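Local atomic coordinates of Beta/gamma crystallin 'Greek key' domain-containing protein (Methanosaeta thermophila PT, PDB entry 5HT7), a protein that binds transition-metal ions such as iron(II) through a betagamma-crystallin domain and forms a trimer, its wider role in the archaeon being undefined. Residues S41-F52 / I73-S83. Numbering follows the deposited sequence.
Sequences SGVWRLYREPNF and INVIGSMKRIS
Leu46 and Met79 form a non-hydrogen-bonded pair on two antiparallel strands, 44-47 and 78-81, and their side chains run side by side into the core of the domain. The Leu46 methyls divide the work: CD1 meets Met79 CE at 3.8 Å, while CD2 packs on Ile76 CD1 at 3.5 Å and also touches Ile73 CD1. Met79 bends at its last torsion (chi3 -60°), which carries CE back to Trp44 CE3. The indole is held over one face and at its NE1 edge, with Arg81 CB over the centre of its six-membered ring in a CH-pi contact, 4.1 Å from the centroid, and Ser41 O accepting from NE1 in the ring plane.

Beyond the paired strands the chain folds over Ser78. Its buried OG donates to Glu49 O (2.8 Å) and accepts from Phe52 N (2.9 Å), holding residues 49-52, which follow the corner at Arg48, in the folded hairpin characteristic of betagamma-crystallin Greek keys, while Phe52 CA sits over the Tyr47 ring. Gly77 and Ser78 both face Tyr47 in a classic beta bulge; Gly77 N bonds to Tyr47 O at 2.8 Å, and Ser78 N reaches the same oxygen more weakly.

Toward the chain end the packing opens to solvent: Arg45, Lys80 and Ile82 are partly exposed, Ser83 exposed. Ile82 CG2 lies over one face of the Arg45 guanidinium, which forms a salt bridge with Glu59, and Ser83 O receives Val43 N and Arg81 NE from opposite faces of its plane. Within their four-stranded sheet the two strands are central, flanked by 58-60 beside 44-47 and 20-21 beside 78-81, while Trp44 and Met79 reach strand 36-39 of the other sheet.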
loop_
_atom_site.group_PDB
_atom_site.type_symbol
_atom_site.label_atom_id
_atom_site.label_comp_id
_atom_site.label_asym_id
_atom_site.label_seq_id
_atom_site.Cartn_x
_atom_site.Cartn_y
_atom_site.Cartn_z
ATOM N N SER A 41 10.725 4.389 -6.982
ATOM C CA SER A 41 11.431 5.528 -7.539
ATOM C C SER A 41 12.578 5.930 -6.640
ATOM O O SER A 41 12.550 5.683 -5.432
ATOM C CB SER A 41 10.478 6.703 -7.743
ATOM O OG SER A 41 9.938 7.132 -6.505
ATOM N N GLY A 42 13.589 6.544 -7.241
ATOM C CA GLY A 42 14.738 7.019 -6.505
ATOM C C GLY A 42 15.687 5.902 -6.132
ATOM O O GLY A 42 15.412 4.724 -6.379
ATOM N N VAL A 43 16.807 6.294 -5.535
ATOM C CA VAL A 43 17.813 5.378 -5.030
ATOM C C VAL A 43 17.826 5.460 -3.509
ATOM O O VAL A 43 17.832 6.554 -2.942
ATOM C CB VAL A 43 19.213 5.706 -5.602
ATOM C CG1 VAL A 43 20.284 4.853 -4.946
ATOM C CG2 VAL A 43 19.217 5.507 -7.113
ATOM N N TRP A 44 17.818 4.302 -2.850
ATOM C CA TRP A 44 17.652 4.264 -1.400
ATOM C C TRP A 44 18.876 3.706 -0.678
ATOM O O TRP A 44 19.541 2.776 -1.158
ATOM C CB TRP A 44 16.413 3.434 -1.036
ATOM C CG TRP A 44 15.112 4.086 -1.428
ATOM C CD1 TRP A 44 14.638 4.288 -2.692
ATOM C CD2 TRP A 44 14.124 4.614 -0.542
ATOM N NE1 TRP A 44 13.418 4.924 -2.648
ATOM C CE2 TRP A 44 13.078 5.128 -1.336
ATOM C CE3 TRP A 44 14.020 4.703 0.848
ATOM C CZ2 TRP A 44 11.951 5.730 -0.787
ATOM C CZ3 TRP A 44 12.902 5.305 1.388
ATOM C CH2 TRP A 44 11.881 5.802 0.573
ATOM N N ARG A 45 19.161 4.279 0.483
ATOM C CA ARG A 45 20.174 3.746 1.376
ATOM C C ARG A 45 19.477 3.126 2.591
ATOM O O ARG A 45 18.553 3.720 3.159
ATOM C CB ARG A 45 21.152 4.851 1.801
ATOM C CG ARG A 45 22.335 4.377 2.627
ATOM C CD ARG A 45 23.342 5.520 2.850
ATOM N NE ARG A 45 23.782 6.100 1.579
ATOM C CZ ARG A 45 24.414 7.264 1.455
ATOM N NH1 ARG A 45 24.701 7.993 2.525
ATOM N NH2 ARG A 45 24.764 7.700 0.251
ATOM N N LEU A 46 19.907 1.925 2.960
ATOM C CA LEU A 46 19.343 1.193 4.093
ATOM C C LEU A 46 20.351 1.148 5.228
ATOM O O LEU A 46 21.547 1.074 4.984
ATOM C CB LEU A 46 18.972 -0.231 3.683
ATOM C CG LEU A 46 17.623 -0.506 3.014
ATOM C CD1 LEU A 46 17.383 0.407 1.833
ATOM C CD2 LEU A 46 17.593 -1.973 2.596
ATOM N N TYR A 47 19.865 1.163 6.464
ATOM C CA TYR A 47 20.737 1.216 7.634
ATOM C C TYR A 47 20.355 0.139 8.644
ATOM O O TYR A 47 19.175 -0.198 8.766
ATOM C CB TYR A 47 20.651 2.591 8.309
ATOM C CG TYR A 47 20.898 3.787 7.415
ATOM C CD1 TYR A 47 19.916 4.241 6.526
ATOM C CD2 TYR A 47 22.097 4.498 7.490
ATOM C CE1 TYR A 47 20.140 5.350 5.716
ATOM C CE2 TYR A 47 22.326 5.603 6.693
ATOM C CZ TYR A 47 21.347 6.028 5.817
ATOM O OH TYR A 47 21.575 7.127 5.033
ATOM N N ARG A 48 21.338 -0.373 9.383
ATOM C CA ARG A 48 21.084 -1.388 10.409
ATOM C C ARG A 48 20.392 -0.828 11.641
ATOM O O ARG A 48 19.605 -1.527 12.288
ATOM C CB ARG A 48 22.391 -2.053 10.840
ATOM C CG ARG A 48 23.118 -2.747 9.717
ATOM C CD ARG A 48 24.460 -3.290 10.183
ATOM N NE ARG A 48 25.108 -3.979 9.079
ATOM C CZ ARG A 48 25.881 -3.378 8.188
ATOM N NH1 ARG A 48 26.125 -2.077 8.294
ATOM N NH2 ARG A 48 26.413 -4.077 7.197
ATOM N N GLU A 49 20.703 0.424 11.973
ATOM C CA GLU A 49 20.209 1.053 13.193
ATOM C C GLU A 49 19.232 2.182 12.873
ATOM O O GLU A 49 19.212 2.686 11.754
ATOM C CB GLU A 49 21.389 1.586 14.027
ATOM C CG GLU A 49 22.290 0.487 14.575
ATOM C CD GLU A 49 23.462 1.019 15.379
ATOM O OE1 GLU A 49 23.542 2.250 15.589
ATOM O OE2 GLU A 49 24.308 0.200 15.799
ATOM N N PRO A 50 18.421 2.586 13.861
ATOM C CA PRO A 50 17.543 3.748 13.680
ATOM C C PRO A 50 18.339 5.015 13.387
ATOM O O PRO A 50 19.545 5.043 13.649
ATOM C CB PRO A 50 16.833 3.868 15.030
ATOM C CG PRO A 50 16.909 2.507 15.632
ATOM C CD PRO A 50 18.203 1.919 15.158
ATOM N N ASN A 51 17.670 6.033 12.850
ATOM C CA ASN A 51 18.246 7.374 12.749
ATOM C C ASN A 51 19.443 7.430 11.819
ATOM O O ASN A 51 20.403 8.175 12.060
ATOM C CB ASN A 51 18.629 7.887 14.134
ATOM C CG ASN A 51 17.433 8.023 15.046
ATOM O OD1 ASN A 51 17.449 7.563 16.187
ATOM N ND2 ASN A 51 16.378 8.647 14.540
ATOM N N PHE A 52 19.370 6.621 10.766
ATOM C CA PHE A 52 20.295 6.677 9.641
ATOM C C PHE A 52 21.736 6.456 10.081
ATOM O O PHE A 52 22.646 7.175 9.672
ATOM C CB PHE A 52 20.123 8.014 8.908
ATOM C CG PHE A 52 18.679 8.387 8.702
ATOM C CD1 PHE A 52 17.853 7.592 7.919
ATOM C CD2 PHE A 52 18.140 9.500 9.319
ATOM C CE1 PHE A 52 16.520 7.910 7.742
ATOM C CE2 PHE A 52 16.809 9.832 9.150
ATOM C CZ PHE A 52 15.995 9.038 8.354
ATOM N N ILE A 73 21.329 -8.215 4.003
ATOM C CA ILE A 73 20.466 -7.366 4.804
ATOM C C ILE A 73 19.430 -8.206 5.515
ATOM O O ILE A 73 18.604 -8.864 4.873
ATOM C CB ILE A 73 19.773 -6.301 3.933
ATOM C CG1 ILE A 73 20.829 -5.411 3.263
ATOM C CG2 ILE A 73 18.794 -5.493 4.765
ATOM C CD1 ILE A 73 20.296 -4.513 2.189
ATOM N N ASN A 74 19.470 -8.199 6.840
ATOM C CA ASN A 74 18.504 -8.987 7.592
ATOM C C ASN A 74 17.658 -8.108 8.513
ATOM O O ASN A 74 16.555 -8.488 8.907
ATOM C CB ASN A 74 19.216 -10.090 8.386
ATOM C CG ASN A 74 19.611 -11.282 7.511
ATOM O OD1 ASN A 74 18.778 -12.114 7.154
ATOM N ND2 ASN A 74 20.890 -11.348 7.143
ATOM N N VAL A 75 18.172 -6.927 8.842
ATOM C CA VAL A 75 17.422 -5.979 9.651
ATOM C C VAL A 75 17.554 -4.571 9.071
ATOM O O VAL A 75 18.617 -4.185 8.592
ATOM C CB VAL A 75 17.888 -5.996 11.121
ATOM C CG1 VAL A 75 19.379 -5.719 11.219
ATOM C CG2 VAL A 75 17.092 -4.996 11.953
ATOM N N ILE A 76 16.460 -3.816 9.085
ATOM C CA ILE A 76 16.490 -2.439 8.603
ATOM C C ILE A 76 16.025 -1.518 9.717
ATOM O O ILE A 76 14.836 -1.454 10.039
ATOM C CB ILE A 76 15.606 -2.249 7.345
ATOM C CG1 ILE A 76 16.050 -3.210 6.235
ATOM C CG2 ILE A 76 15.658 -0.801 6.864
ATOM C CD1 ILE A 76 15.217 -3.108 4.954
ATOM N N GLY A 77 16.965 -0.809 10.333
ATOM C CA GLY A 77 16.599 0.076 11.414
ATOM C C GLY A 77 16.057 1.389 10.888
ATOM O O GLY A 77 15.266 2.053 11.555
ATOM N N SER A 78 16.514 1.776 9.703
ATOM C CA SER A 78 16.059 3.006 9.064
ATOM C C SER A 78 16.423 2.960 7.585
ATOM O O SER A 78 17.232 2.127 7.160
ATOM C CB SER A 78 16.679 4.244 9.730
ATOM O OG SER A 78 18.094 4.200 9.671
ATOM N N MET A 79 15.815 3.839 6.796
ATOM C CA MET A 79 16.145 3.936 5.379
ATOM C C MET A 79 15.704 5.284 4.841
ATOM O O MET A 79 14.782 5.899 5.370
ATOM C CB MET A 79 15.500 2.802 4.572
ATOM C CG MET A 79 14.004 2.660 4.770
ATOM S SD MET A 79 13.349 1.134 4.042
ATOM C CE MET A 79 13.779 1.317 2.344
ATOM N N LYS A 80 16.366 5.744 3.791
ATOM C CA LYS A 80 16.041 7.046 3.221
ATOM C C LYS A 80 16.448 7.126 1.758
ATOM O O LYS A 80 17.402 6.484 1.316
ATOM C CB LYS A 80 16.706 8.185 4.014
ATOM C CG LYS A 80 18.116 8.551 3.571
ATOM C CD LYS A 80 18.483 10.009 3.927
ATOM C CE LYS A 80 17.565 11.019 3.220
ATOM N NZ LYS A 80 18.179 12.377 3.000
ATOM N N ARG A 81 15.689 7.917 1.015
ATOM C CA ARG A 81 15.960 8.171 -0.383
ATOM C C ARG A 81 17.128 9.139 -0.472
ATOM O O ARG A 81 17.098 10.194 0.149
ATOM C CB ARG A 81 14.714 8.746 -1.055
ATOM C CG ARG A 81 14.765 8.765 -2.558
ATOM C CD ARG A 81 13.497 9.369 -3.132
ATOM N NE ARG A 81 13.676 9.674 -4.545
ATOM C CZ ARG A 81 12.748 10.222 -5.320
ATOM N NH1 ARG A 81 11.559 10.526 -4.821
ATOM N NH2 ARG A 81 13.014 10.457 -6.595
ATOM N N ILE A 82 18.163 8.788 -1.225
ATOM C CA ILE A 82 19.315 9.684 -1.320
ATOM C C ILE A 82 19.312 10.509 -2.602
ATOM O O ILE A 82 20.043 11.500 -2.717
ATOM C CB ILE A 82 20.643 8.910 -1.212
ATOM C CG1 ILE A 82 20.660 7.742 -2.192
ATOM C CG2 ILE A 82 20.857 8.425 0.214
ATOM C CD1 ILE A 82 21.860 6.835 -2.035
ATOM N N SER A 83 18.481 10.110 -3.558
ATOM C CA SER A 83 18.347 10.842 -4.810
ATOM C C SER A 83 16.975 10.606 -5.423
ATOM O O SER A 83 16.425 9.509 -5.313
ATOM C CB SER A 83 19.432 10.420 -5.796
ATOM O OG SER A 83 19.166 9.117 -6.285
#